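PDB 4ZAS: CalS13 from Micromonospora echinospora, which binds dTDP-4-keto-6-deoxyglucose and is a sugar aminotransferase, probably transferring an amino group to a nucleotide-linked keto sugar with pyridoxal 5'-phosphate as cofactor. Local coordinates for residues A149-A154 with A175-A180; E117-P122 with A157-H162; V35-D40 with G278-S283; G68-N73 with E286-L291. All coordinates share one frame; numbering follows the deposited sequence.

Overall arrangement
Contact 2 is the core contact: every residue that touches is buried, and methyl groups meet, from a threonine whose hydroxyl adjoins the cofactor. Contact 1 lies farther out, on the face of the same sheet that helix 170-180 covers. It is also apolar but only partly buried. The two share strand 155-161, since Ile-158 packs on both Ile-151 and Val-177. Contacts 3 and 4 both use helix 275-305, and their centres are 13 Å apart. Contact 3 is largely buried and mostly loose. Like contact 2, it touches the second subunit. Contact 4 is more open and rests on a salt bridge and a water. Contacts 1 and 3 lie on opposite sides of the chain's centre.

Contact 1: residues A149-A154 with A175-A180; sequences AKISPA and AVVDRA
Val-177 and Ala-180 of helix 170-180 receive the side chain of Ile-151. Ile-151 is the first residue to leave the helical conformation after helix 144-150. Val-177 comes first along the helix. Its CA lies 4.2 Å from Ile-151 CD1, and its CG2 methyl is at a similar distance from the same atom. This is loose contact, made by the far end of the isoleucine. One turn on, Ala-180 makes the closer fit. Its CB lies 3.7 Å from Ile-151 CG2. The same CB is 3.8 Å from Ile-151 CD1, and Ile-151 CB is about as near. The alanine methyl therefore sits against one flank of the isoleucine, touching the branch, the end and the stem. The torsions of Ile-151 allow this. CG1 lies beside the backbone N (chi1 -76°) and CD1 continues in the extended direction, which carries it along the helix toward Val-177. CG2 stays near Ala-180. No hydrogen bond joins the two segments. The polar groups are served locally: Ala-180 N bonds to Val-176 O, and Ala-154 N gives a nearly straight bond to Ser-152 OG at 3.2 Å. That second bond makes an ST turn just after Ile-151, where the chain heads into strand 155-161. Ile-158 of that strand lies under both Ile-151 and Val-177. The contact thus joins the ends of two successive helices on one face of the mixed sheet, among its parallel strands, where one beta-alpha-beta crossover meets the next. Such packing is characteristic of the large domain of fold type I aminotransferases.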
loop_
_atom_site.group_PDB
_atom_site.type_symbol
_atom_site.label_atom_id
_atom_site.label_comp_id
_atom_site.label_asym_id
_atom_site.label_seq_id
_atom_site.Cartn_x
_atom_site.Cartn_y
_atom_site.Cartn_z
ATOM N N ALA A 149 6.744 2.825 -33.318
ATOM C CA ALA A 149 7.447 1.695 -33.925
ATOM C C ALA A 149 7.360 0.421 -33.053
ATOM O O ALA A 149 7.444 -0.699 -33.553
ATOM C CB ALA A 149 8.915 2.076 -34.221
ATOM N N LYS A 150 7.234 0.591 -31.744
ATOM C CA LYS A 150 7.328 -0.547 -30.836
ATOM C C LYS A 150 5.967 -1.109 -30.430
ATOM O O LYS A 150 5.890 -2.154 -29.784
ATOM C CB LYS A 150 8.135 -0.139 -29.595
ATOM C CG LYS A 150 9.601 0.109 -29.914
ATOM C CD LYS A 150 10.400 0.543 -28.707
ATOM C CE LYS A 150 11.878 0.586 -29.046
ATOM N NZ LYS A 150 12.617 1.264 -27.978
ATOM N N ILE A 151 4.889 -0.437 -30.821
ATOM C CA ILE A 151 3.560 -0.942 -30.491
ATOM C C ILE A 151 3.340 -2.215 -31.268
ATOM O O ILE A 151 3.687 -2.322 -32.439
ATOM C CB ILE A 151 2.465 0.081 -30.756
ATOM C CG1 ILE A 151 2.477 1.134 -29.653
ATOM C CG2 ILE A 151 1.110 -0.591 -30.742
ATOM C CD1 ILE A 151 1.410 2.174 -29.817
ATOM N N SER A 152 2.820 -3.200 -30.564
ATOM C CA SER A 152 2.734 -4.565 -31.039
ATOM C C SER A 152 1.397 -5.153 -30.576
ATOM O O SER A 152 0.750 -4.590 -29.688
ATOM C CB SER A 152 3.935 -5.352 -30.496
ATOM O OG SER A 152 3.763 -6.746 -30.583
ATOM N N PRO A 153 0.957 -6.264 -31.191
ATOM C CA PRO A 153 -0.194 -6.999 -30.652
ATOM C C PRO A 153 0.017 -7.427 -29.194
ATOM O O PRO A 153 -0.960 -7.722 -28.503
ATOM C CB PRO A 153 -0.284 -8.230 -31.559
ATOM C CG PRO A 153 0.305 -7.787 -32.841
ATOM C CD PRO A 153 1.384 -6.788 -32.500
ATOM N N ALA A 154 1.274 -7.451 -28.750
ATOM C CA ALA A 154 1.638 -7.840 -27.394
ATOM C C ALA A 154 1.525 -6.709 -26.379
ATOM O O ALA A 154 1.615 -6.939 -25.176
ATOM C CB ALA A 154 3.051 -8.397 -27.385
ATOM N N ALA A 175 -3.098 9.887 -31.380
ATOM C CA ALA A 175 -3.025 9.607 -32.811
ATOM C C ALA A 175 -2.080 8.450 -33.104
ATOM O O ALA A 175 -2.355 7.604 -33.946
ATOM C CB ALA A 175 -2.574 10.837 -33.566
ATOM N N VAL A 176 -0.962 8.418 -32.398
ATOM C CA VAL A 176 0.030 7.382 -32.602
ATOM C C VAL A 176 -0.541 6.043 -32.138
ATOM O O VAL A 176 -0.422 5.038 -32.837
ATOM C CB VAL A 176 1.343 7.756 -31.910
ATOM C CG1 VAL A 176 2.212 6.549 -31.704
ATOM C CG2 VAL A 176 2.057 8.788 -32.735
ATOM N N VAL A 177 -1.171 6.017 -30.967
ATOM C CA VAL A 177 -1.762 4.769 -30.505
ATOM C C VAL A 177 -2.860 4.309 -31.443
ATOM O O VAL A 177 -2.940 3.124 -31.762
ATOM C CB VAL A 177 -2.316 4.894 -29.084
ATOM C CG1 VAL A 177 -3.171 3.682 -28.745
ATOM C CG2 VAL A 177 -1.176 5.058 -28.079
ATOM N N ASP A 178 -3.676 5.246 -31.917
ATOM C CA ASP A 178 -4.800 4.921 -32.790
ATOM C C ASP A 178 -4.342 4.385 -34.139
ATOM O O ASP A 178 -4.975 3.479 -34.682
ATOM C CB ASP A 178 -5.730 6.137 -32.967
ATOM C CG ASP A 178 -6.599 6.390 -31.726
ATOM O OD1 ASP A 178 -6.586 5.544 -30.807
ATOM O OD2 ASP A 178 -7.302 7.419 -31.659
ATOM N N ARG A 179 -3.274 4.954 -34.697
ATOM C CA ARG A 179 -2.738 4.488 -35.985
ATOM C C ARG A 179 -2.062 3.111 -35.856
ATOM O O ARG A 179 -2.280 2.230 -36.682
ATOM C CB ARG A 179 -1.787 5.535 -36.580
ATOM C CG ARG A 179 -1.156 5.157 -37.917
ATOM C CD ARG A 179 -0.190 6.240 -38.401
ATOM N NE ARG A 179 0.224 6.077 -39.797
ATOM C CZ ARG A 179 -0.428 6.571 -40.845
ATOM N NH1 ARG A 179 -1.559 7.238 -40.664
ATOM N NH2 ARG A 179 0.039 6.374 -42.074
ATOM N N ALA A 180 -1.256 2.927 -34.816
ATOM C CA ALA A 180 -0.523 1.672 -34.610
ATOM C C ALA A 180 -1.443 0.469 -34.347
ATOM O O ALA A 180 -1.112 -0.665 -34.695
ATOM C CB ALA A 180 0.472 1.827 -33.453
#

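Contact 2: residues E117-P122 with A157-H162; sequences EGTNWP and AIVVVH
Beside the cofactor pocket of a fold type I aminotransferase domain, Thr-119 packs on Val-159 and Val-161 of strand 155-161. The threonine methyl does most of the touching. Its CG2 lies 3.6 Å from Val-161 CG2, and the two side chains meet tip to tip. The same Thr-119 CG2 is 3.9 Å from Val-159 CG1. Here the side chains slide past each other in opposite directions. The two valines are two residues apart and so present their branches on the same face of the strand. In Thr-119, OG1 sits beside the backbone N (chi1 -62°), which leaves CG2 anti to that N and pointed at the valines. OG1 is 4.0 Å from Val-161 CG2. That hydroxyl is turned to polar work: it bonds to Asp-193 OD2 and Thr-115 OG1, and weakly to N1 of the pyridoxal-phosphate lysine at position 222. The same residue thus puts its methyl on the strand and its hydroxyl toward the cofactor. Glu-117 O accepts from both Asn-120 N and Trp-121 N, at 2.9 Å for Asn-120 N. Glu-117 CB lies 3.6 Å above the plane of the Trp-121 ring, toward its rim. Trp-121 NE1 reaches Leu-249 O of the second subunit, so the segment also meets the dimer interface. Strand 155-161 runs parallel between strands 108-111 and 189-193, with helix 121-125 following on the Thr-119 side and helix 170-180 packed on Ile-158 and Val-160.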
loop_
_atom_site.group_PDB
_atom_site.type_symbol
_atom_site.label_atom_id
_atom_site.label_comp_id
_atom_site.label_asym_id
_atom_site.label_seq_id
_atom_site.Cartn_x
_atom_site.Cartn_y
_atom_site.Cartn_z
ATOM N N GLU A 117 11.203 4.894 -10.181
ATOM C CA GLU A 117 10.973 3.450 -10.297
ATOM C C GLU A 117 9.525 3.034 -9.967
ATOM O O GLU A 117 9.029 2.041 -10.492
ATOM C CB GLU A 117 11.932 2.665 -9.393
ATOM C CG GLU A 117 13.386 2.620 -9.878
ATOM C CD GLU A 117 14.254 3.814 -9.452
ATOM O OE1 GLU A 117 13.745 4.807 -8.884
ATOM O OE2 GLU A 117 15.477 3.720 -9.657
ATOM N N GLY A 118 8.832 3.806 -9.133
ATOM C CA GLY A 118 7.442 3.512 -8.817
ATOM C C GLY A 118 6.555 3.489 -10.047
ATOM O O GLY A 118 5.479 2.895 -10.062
ATOM N N THR A 119 7.015 4.145 -11.100
ATOM C CA THR A 119 6.299 4.126 -12.360
ATOM C C THR A 119 6.318 2.736 -12.969
ATOM O O THR A 119 5.317 2.271 -13.483
ATOM C CB THR A 119 6.909 5.127 -13.351
ATOM O OG1 THR A 119 6.802 6.451 -12.809
ATOM C CG2 THR A 119 6.191 5.070 -14.704
ATOM N N ASN A 120 7.442 2.047 -12.872
ATOM C CA ASN A 120 7.640 0.868 -13.700
ATOM C C ASN A 120 7.539 -0.485 -12.971
ATOM O O ASN A 120 7.110 -1.481 -13.560
ATOM C CB ASN A 120 9.001 0.969 -14.389
ATOM C CG ASN A 120 9.051 2.089 -15.408
ATOM O OD1 ASN A 120 8.111 2.285 -16.171
ATOM N ND2 ASN A 120 10.152 2.835 -15.420
ATOM N N TRP A 121 7.907 -0.538 -11.697
ATOM C CA TRP A 121 7.832 -1.815 -10.998
ATOM C C TRP A 121 6.416 -2.382 -10.902
ATOM O O TRP A 121 6.268 -3.599 -10.910
ATOM C CB TRP A 121 8.441 -1.711 -9.602
ATOM C CG TRP A 121 9.952 -1.420 -9.520
ATOM C CD1 TRP A 121 10.638 -1.113 -8.383
ATOM C CD2 TRP A 121 10.933 -1.403 -10.586
ATOM N NE1 TRP A 121 11.963 -0.909 -8.660
ATOM C CE2 TRP A 121 12.175 -1.081 -10.000
ATOM C CE3 TRP A 121 10.884 -1.622 -11.971
ATOM C CZ2 TRP A 121 13.356 -0.980 -10.743
ATOM C CZ3 TRP A 121 12.064 -1.522 -12.709
ATOM C CH2 TRP A 121 13.276 -1.200 -12.093
ATOM N N PRO A 122 5.379 -1.525 -10.823
ATOM C CA PRO A 122 4.015 -2.058 -10.936
ATOM C C PRO A 122 3.761 -2.822 -12.228
ATOM O O PRO A 122 2.869 -3.676 -12.247
ATOM C CB PRO A 122 3.141 -0.812 -10.881
ATOM C CG PRO A 122 3.890 0.099 -10.008
ATOM C CD PRO A 122 5.357 -0.138 -10.323
ATOM N N ALA A 157 -0.530 -2.405 -22.477
ATOM C CA ALA A 157 -0.660 -1.048 -21.967
ATOM C C ALA A 157 0.546 -0.183 -22.337
ATOM O O ALA A 157 1.640 -0.690 -22.620
ATOM C CB ALA A 157 -0.865 -1.070 -20.442
ATOM N N ILE A 158 0.316 1.129 -22.352
ATOM C CA ILE A 158 1.347 2.131 -22.589
ATOM C C ILE A 158 1.370 3.095 -21.422
ATOM O O ILE A 158 0.320 3.635 -21.037
ATOM C CB ILE A 158 1.093 2.886 -23.916
ATOM C CG1 ILE A 158 1.172 1.935 -25.104
ATOM C CG2 ILE A 158 2.074 4.031 -24.091
ATOM C CD1 ILE A 158 0.469 2.463 -26.355
ATOM N N VAL A 159 2.542 3.300 -20.834
ATOM C CA VAL A 159 2.663 4.265 -19.732
ATOM C C VAL A 159 3.537 5.466 -20.119
ATOM O O VAL A 159 4.725 5.303 -20.396
ATOM C CB VAL A 159 3.249 3.608 -18.453
ATOM C CG1 VAL A 159 3.383 4.646 -17.354
ATOM C CG2 VAL A 159 2.384 2.458 -17.969
ATOM N N VAL A 160 2.961 6.665 -20.107
ATOM C CA VAL A 160 3.731 7.895 -20.291
ATOM C C VAL A 160 3.832 8.675 -18.970
ATOM O O VAL A 160 2.882 8.726 -18.175
ATOM C CB VAL A 160 3.119 8.812 -21.366
ATOM C CG1 VAL A 160 3.047 8.109 -22.726
ATOM C CG2 VAL A 160 1.753 9.283 -20.909
ATOM N N VAL A 161 4.991 9.278 -18.740
ATOM C CA VAL A 161 5.196 10.123 -17.577
ATOM C C VAL A 161 5.304 11.583 -17.972
ATOM O O VAL A 161 6.083 11.941 -18.870
ATOM C CB VAL A 161 6.448 9.710 -16.818
ATOM C CG1 VAL A 161 6.706 10.702 -15.684
ATOM C CG2 VAL A 161 6.336 8.262 -16.324
ATOM N N HIS A 162 4.513 12.429 -17.321
ATOM C CA HIS A 162 4.669 13.876 -17.468
ATOM C C HIS A 162 5.798 14.330 -16.558
ATOM O O HIS A 162 5.550 14.903 -15.500
ATOM C CB HIS A 162 3.391 14.607 -17.078
ATOM C CG HIS A 162 2.169 14.147 -17.808
ATOM N ND1 HIS A 162 1.941 14.429 -19.139
ATOM C CD2 HIS A 162 1.096 13.433 -17.386
ATOM C CE1 HIS A 162 0.779 13.913 -19.505
ATOM N NE2 HIS A 162 0.246 13.305 -18.461
#

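Contact 3: residues V35-D40 with G278-S283; sequences VAMSPD and GAIGLS
Met-37 and Ile-280 supply the apolar part of this contact. Met-37 SD lies 3.6 Å from Ile-280 CG2, and the two side chains cross obliquely. The bend at chi2 (69°) swings SD toward helix 275-305; chi3 then sets only the terminal methyl. In the second subunit, Leu-54 packs on Met-37 and Ile-276 packs on Ile-280.

The second kind of contact is loose packing of serines and loop backbone. Ser-38 CB rests 4.0 Å from Ser-283 O, and the two serine CB atoms are 4.3 Å apart. Ser-283 OG lies 3.9 Å from Asp-40 C and about as far from Asp-40 O. With serines facing each other, the backbones come near: the CA atoms of Ser-38 and Ser-283 are 6.2 Å apart.

Hydrogen bonding stays within the loop or goes to other residues. Ser-38 OG accepts from Asp-40 N at 3.3 Å, with an angle of 164°, a capping bond just before helix 41-49. Ser-38 N bonds to Asn-284 OD1, one residue further along the same helix, and Ser-283 OG has a weak bond with Arg-44 NH1.

Between the two segments the contact is van der Waals only. The chemistry implies that the loop, whose Val-35 touches the bound sugar nucleotide, is held on the helix by this packing and the Asn-284 bond together, while Ser-38 OG is used inside the loop.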
loop_
_atom_site.group_PDB
_atom_site.type_symbol
_atom_site.label_atom_id
_atom_site.label_comp_id
_atom_site.label_asym_id
_atom_site.label_seq_id
_atom_site.Cartn_x
_atom_site.Cartn_y
_atom_site.Cartn_z
ATOM N N VAL A 35 8.001 19.837 2.076
ATOM C CA VAL A 35 6.649 19.443 2.453
ATOM C C VAL A 35 5.732 20.659 2.530
ATOM O O VAL A 35 6.044 21.634 3.201
ATOM C CB VAL A 35 6.644 18.691 3.801
ATOM C CG1 VAL A 35 5.223 18.477 4.289
ATOM C CG2 VAL A 35 7.383 17.377 3.680
ATOM N N ALA A 36 4.603 20.604 1.833
ATOM C CA ALA A 36 3.629 21.686 1.898
ATOM C C ALA A 36 2.431 21.302 2.769
ATOM O O ALA A 36 1.545 20.582 2.331
ATOM C CB ALA A 36 3.164 22.072 0.504
ATOM N N MET A 37 2.403 21.798 3.998
ATOM C CA MET A 37 1.328 21.480 4.924
ATOM C C MET A 37 0.648 22.767 5.390
ATOM O O MET A 37 1.292 23.651 5.946
ATOM C CB MET A 37 1.859 20.716 6.138
ATOM C CG MET A 37 0.770 20.033 6.942
ATOM S SD MET A 37 0.058 18.667 6.000
ATOM C CE MET A 37 1.501 17.661 5.762
ATOM N N SER A 38 -0.644 22.888 5.127
ATOM C CA SER A 38 -1.396 24.026 5.609
ATOM C C SER A 38 -1.325 24.020 7.129
ATOM O O SER A 38 -1.336 22.955 7.745
ATOM C CB SER A 38 -2.838 23.968 5.112
ATOM O OG SER A 38 -3.627 24.952 5.752
ATOM N N PRO A 39 -1.245 25.199 7.749
ATOM C CA PRO A 39 -1.211 25.242 9.220
ATOM C C PRO A 39 -2.554 24.859 9.855
ATOM O O PRO A 39 -2.644 24.709 11.067
ATOM C CB PRO A 39 -0.861 26.704 9.520
ATOM C CG PRO A 39 -1.385 27.463 8.331
ATOM C CD PRO A 39 -1.210 26.545 7.148
ATOM N N ASP A 40 -3.577 24.714 9.020
ATOM C CA ASP A 40 -4.936 24.433 9.461
ATOM C C ASP A 40 -5.221 22.939 9.632
ATOM O O ASP A 40 -6.277 22.551 10.136
ATOM C CB ASP A 40 -5.923 25.019 8.447
ATOM C CG ASP A 40 -5.884 26.540 8.398
ATOM O OD1 ASP A 40 -5.669 27.172 9.457
ATOM O OD2 ASP A 40 -6.069 27.103 7.295
ATOM N N GLY A 278 -7.368 11.860 3.723
ATOM C CA GLY A 278 -8.409 12.692 3.167
ATOM C C GLY A 278 -8.485 14.035 3.868
ATOM O O GLY A 278 -8.646 15.057 3.218
ATOM N N ALA A 279 -8.345 14.044 5.189
ATOM C CA ALA A 279 -8.427 15.295 5.941
ATOM C C ALA A 279 -7.303 16.276 5.548
ATOM O O ALA A 279 -7.560 17.452 5.267
ATOM C CB ALA A 279 -8.384 15.008 7.425
ATOM N N ILE A 280 -6.070 15.771 5.496
ATOM C CA ILE A 280 -4.897 16.544 5.101
ATOM C C ILE A 280 -5.052 17.082 3.679
ATOM O O ILE A 280 -4.790 18.253 3.412
ATOM C CB ILE A 280 -3.648 15.680 5.250
ATOM C CG1 ILE A 280 -3.469 15.325 6.735
ATOM C CG2 ILE A 280 -2.405 16.383 4.676
ATOM C CD1 ILE A 280 -2.471 14.188 6.975
ATOM N N GLY A 281 -5.502 16.221 2.779
ATOM C CA GLY A 281 -5.778 16.601 1.408
ATOM C C GLY A 281 -6.770 17.739 1.260
ATOM O O GLY A 281 -6.590 18.611 0.414
ATOM N N LEU A 282 -7.846 17.701 2.044
ATOM C CA LEU A 282 -8.847 18.755 2.011
ATOM C C LEU A 282 -8.275 20.104 2.460
ATOM O O LEU A 282 -8.612 21.140 1.887
ATOM C CB LEU A 282 -10.045 18.383 2.882
ATOM C CG LEU A 282 -11.064 17.470 2.223
ATOM C CD1 LEU A 282 -12.050 16.991 3.257
ATOM C CD2 LEU A 282 -11.771 18.235 1.129
ATOM N N SER A 283 -7.449 20.085 3.509
ATOM C CA SER A 283 -6.772 21.286 3.988
ATOM C C SER A 283 -5.851 21.865 2.943
ATOM O O SER A 283 -5.875 23.069 2.662
ATOM C CB SER A 283 -5.941 21.002 5.242
ATOM O OG SER A 283 -6.681 21.224 6.419
#

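Contact 4: residues G68-N73 with E286-L291; sequences GSRIGN and ERVDEL
Arg-70 and Asp-289 approach from opposite directions and meet in a salt bridge between two helices. Arg-70 NH1 donates to Asp-289 OD1 at 2.4 Å, with an angle of 146°. The distance is very short, so its exact value is doubtful. OD1 lies at the edge of the guanidinium, near its plane. The carboxylate itself is turned 61° out of that plane, so the two flat groups are not side by side. The bridge is thus made by one nitrogen and one oxygen, not by a paired fork. The arginine reaches this far because its chain is extended from CG to NE.

A water holds a second place at the guanidinium edge, in its plane. It accepts a weak bond from Arg-70 NH2 at 3.4 Å and a bond from Asp-289 N at 3.2 Å. The water links the Asp-289 backbone N to the guanidinium too, though its bond to NH2 is weak; the salt bridge is the main restraint on the guanidinium. Val-288 CG1 adds an apolar touch, 3.8 Å from Arg-70 NH1 and oblique to the group. A leucine in place of Arg-70 would probably leave the Asp-289 carboxylate without its positive mate and the water without one of its donors.

Arg-70 stands near the end of helix 58-71, which closes at Gly-72 with a positive phi of 88°. Gly-72 N still bonds to Gly-68 O at 2.8 Å. The arrangement is an interhelical salt bridge with a bridging water, partly buried, joining the C-terminal end of helix 58-71 to helix 275-305.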
loop_
_atom_site.group_PDB
_atom_site.type_symbol
_atom_site.label_atom_id
_atom_site.label_comp_id
_atom_site.label_asym_id
_atom_site.label_seq_id
_atom_site.Cartn_x
_atom_site.Cartn_y
_atom_site.Cartn_z
ATOM N N GLY A 68 -12.075 15.901 -7.892
ATOM C CA GLY A 68 -12.829 15.704 -9.113
ATOM C C GLY A 68 -13.361 17.016 -9.648
ATOM O O GLY A 68 -13.368 17.263 -10.860
ATOM N N SER A 69 -13.768 17.877 -8.727
ATOM C CA SER A 69 -14.376 19.143 -9.084
ATOM C C SER A 69 -13.340 20.060 -9.731
ATOM O O SER A 69 -13.654 20.797 -10.660
ATOM C CB SER A 69 -14.974 19.802 -7.839
ATOM O OG SER A 69 -15.775 20.916 -8.178
ATOM N N ARG A 70 -12.096 19.965 -9.268
ATOM C CA ARG A 70 -11.005 20.772 -9.803
ATOM C C ARG A 70 -10.540 20.279 -11.147
ATOM O O ARG A 70 -10.382 21.047 -12.091
ATOM C CB ARG A 70 -9.825 20.760 -8.846
ATOM C CG ARG A 70 -10.099 21.491 -7.565
ATOM C CD ARG A 70 -8.797 21.965 -7.003
ATOM N NE ARG A 70 -8.975 22.850 -5.868
ATOM C CZ ARG A 70 -8.096 23.790 -5.574
ATOM N NH1 ARG A 70 -7.024 23.917 -6.350
ATOM N NH2 ARG A 70 -8.285 24.595 -4.535
ATOM N N ILE A 71 -10.322 18.974 -11.218
ATOM C CA ILE A 71 -9.831 18.339 -12.427
ATOM C C ILE A 71 -10.917 18.420 -13.484
ATOM O O ILE A 71 -10.633 18.479 -14.665
ATOM C CB ILE A 71 -9.395 16.905 -12.141
ATOM C CG1 ILE A 71 -8.148 16.915 -11.260
ATOM C CG2 ILE A 71 -9.154 16.141 -13.436
ATOM C CD1 ILE A 71 -7.618 15.569 -10.969
ATOM N N GLY A 72 -12.170 18.437 -13.059
ATOM C CA GLY A 72 -13.260 18.513 -14.013
ATOM C C GLY A 72 -13.675 17.142 -14.486
ATOM O O GLY A 72 -14.323 17.020 -15.514
ATOM N N ASN A 73 -13.295 16.118 -13.721
ATOM C CA ASN A 73 -13.654 14.716 -13.959
ATOM C C ASN A 73 -13.978 14.054 -12.622
ATOM O O ASN A 73 -13.097 13.907 -11.768
ATOM C CB ASN A 73 -12.516 13.973 -14.647
ATOM C CG ASN A 73 -12.875 12.539 -15.001
ATOM O OD1 ASN A 73 -13.888 12.003 -14.543
ATOM N ND2 ASN A 73 -12.010 11.892 -15.772
ATOM N N GLU A 286 -6.864 23.891 -0.185
ATOM C CA GLU A 286 -7.146 25.310 -0.005
ATOM C C GLU A 286 -5.929 26.193 -0.263
ATOM O O GLU A 286 -6.075 27.392 -0.438
ATOM C CB GLU A 286 -7.636 25.576 1.416
ATOM C CG GLU A 286 -8.979 24.978 1.757
ATOM C CD GLU A 286 -9.314 25.164 3.229
ATOM O OE1 GLU A 286 -8.379 25.104 4.060
ATOM O OE2 GLU A 286 -10.502 25.377 3.557
ATOM N N ARG A 287 -4.729 25.617 -0.240
ATOM C CA ARG A 287 -3.541 26.444 -0.359
ATOM C C ARG A 287 -2.717 26.149 -1.611
ATOM O O ARG A 287 -1.782 26.878 -1.938
ATOM C CB ARG A 287 -2.686 26.283 0.900
ATOM C CG ARG A 287 -3.429 26.808 2.110
ATOM C CD ARG A 287 -2.546 27.301 3.221
ATOM N NE ARG A 287 -3.350 27.963 4.251
ATOM C CZ ARG A 287 -3.699 29.248 4.243
ATOM N NH1 ARG A 287 -3.331 30.041 3.245
ATOM N NH2 ARG A 287 -4.430 29.739 5.236
ATOM N N VAL A 288 -3.060 25.085 -2.322
ATOM C CA VAL A 288 -2.143 24.585 -3.332
ATOM C C VAL A 288 -2.087 25.518 -4.540
ATOM O O VAL A 288 -1.052 25.597 -5.185
ATOM C CB VAL A 288 -2.489 23.122 -3.739
ATOM C CG1 VAL A 288 -3.828 23.013 -4.456
ATOM C CG2 VAL A 288 -1.363 22.513 -4.557
ATOM N N ASP A 289 -3.170 26.238 -4.840
ATOM C CA ASP A 289 -3.177 27.105 -6.013
ATOM C C ASP A 289 -2.106 28.182 -5.908
ATOM O O ASP A 289 -1.379 28.439 -6.869
ATOM C CB ASP A 289 -4.542 27.751 -6.198
ATOM C CG ASP A 289 -5.589 26.761 -6.665
ATOM O OD1 ASP A 289 -5.263 25.555 -6.717
ATOM O OD2 ASP A 289 -6.730 27.182 -6.973
ATOM N N GLU A 290 -1.982 28.785 -4.731
ATOM C CA GLU A 290 -0.951 29.790 -4.518
ATOM C C GLU A 290 0.446 29.162 -4.591
ATOM O O GLU A 290 1.378 29.780 -5.109
ATOM C CB GLU A 290 -1.162 30.519 -3.184
ATOM C CG GLU A 290 0.011 31.406 -2.753
ATOM C CD GLU A 290 0.341 32.536 -3.749
ATOM O OE1 GLU A 290 -0.532 32.929 -4.562
ATOM O OE2 GLU A 290 1.487 33.039 -3.708
ATOM N N LEU A 291 0.606 27.947 -4.069
ATOM C CA LEU A 291 1.905 27.286 -4.149
ATOM C C LEU A 291 2.293 27.000 -5.591
ATOM O O LEU A 291 3.441 27.183 -5.977
ATOM C CB LEU A 291 1.915 25.977 -3.353
ATOM C CG LEU A 291 1.572 26.176 -1.883
ATOM C CD1 LEU A 291 1.823 24.888 -1.106
ATOM C CD2 LEU A 291 2.340 27.376 -1.297
HETATM O O HOH W 1 -5.897 26.589 -3.237
#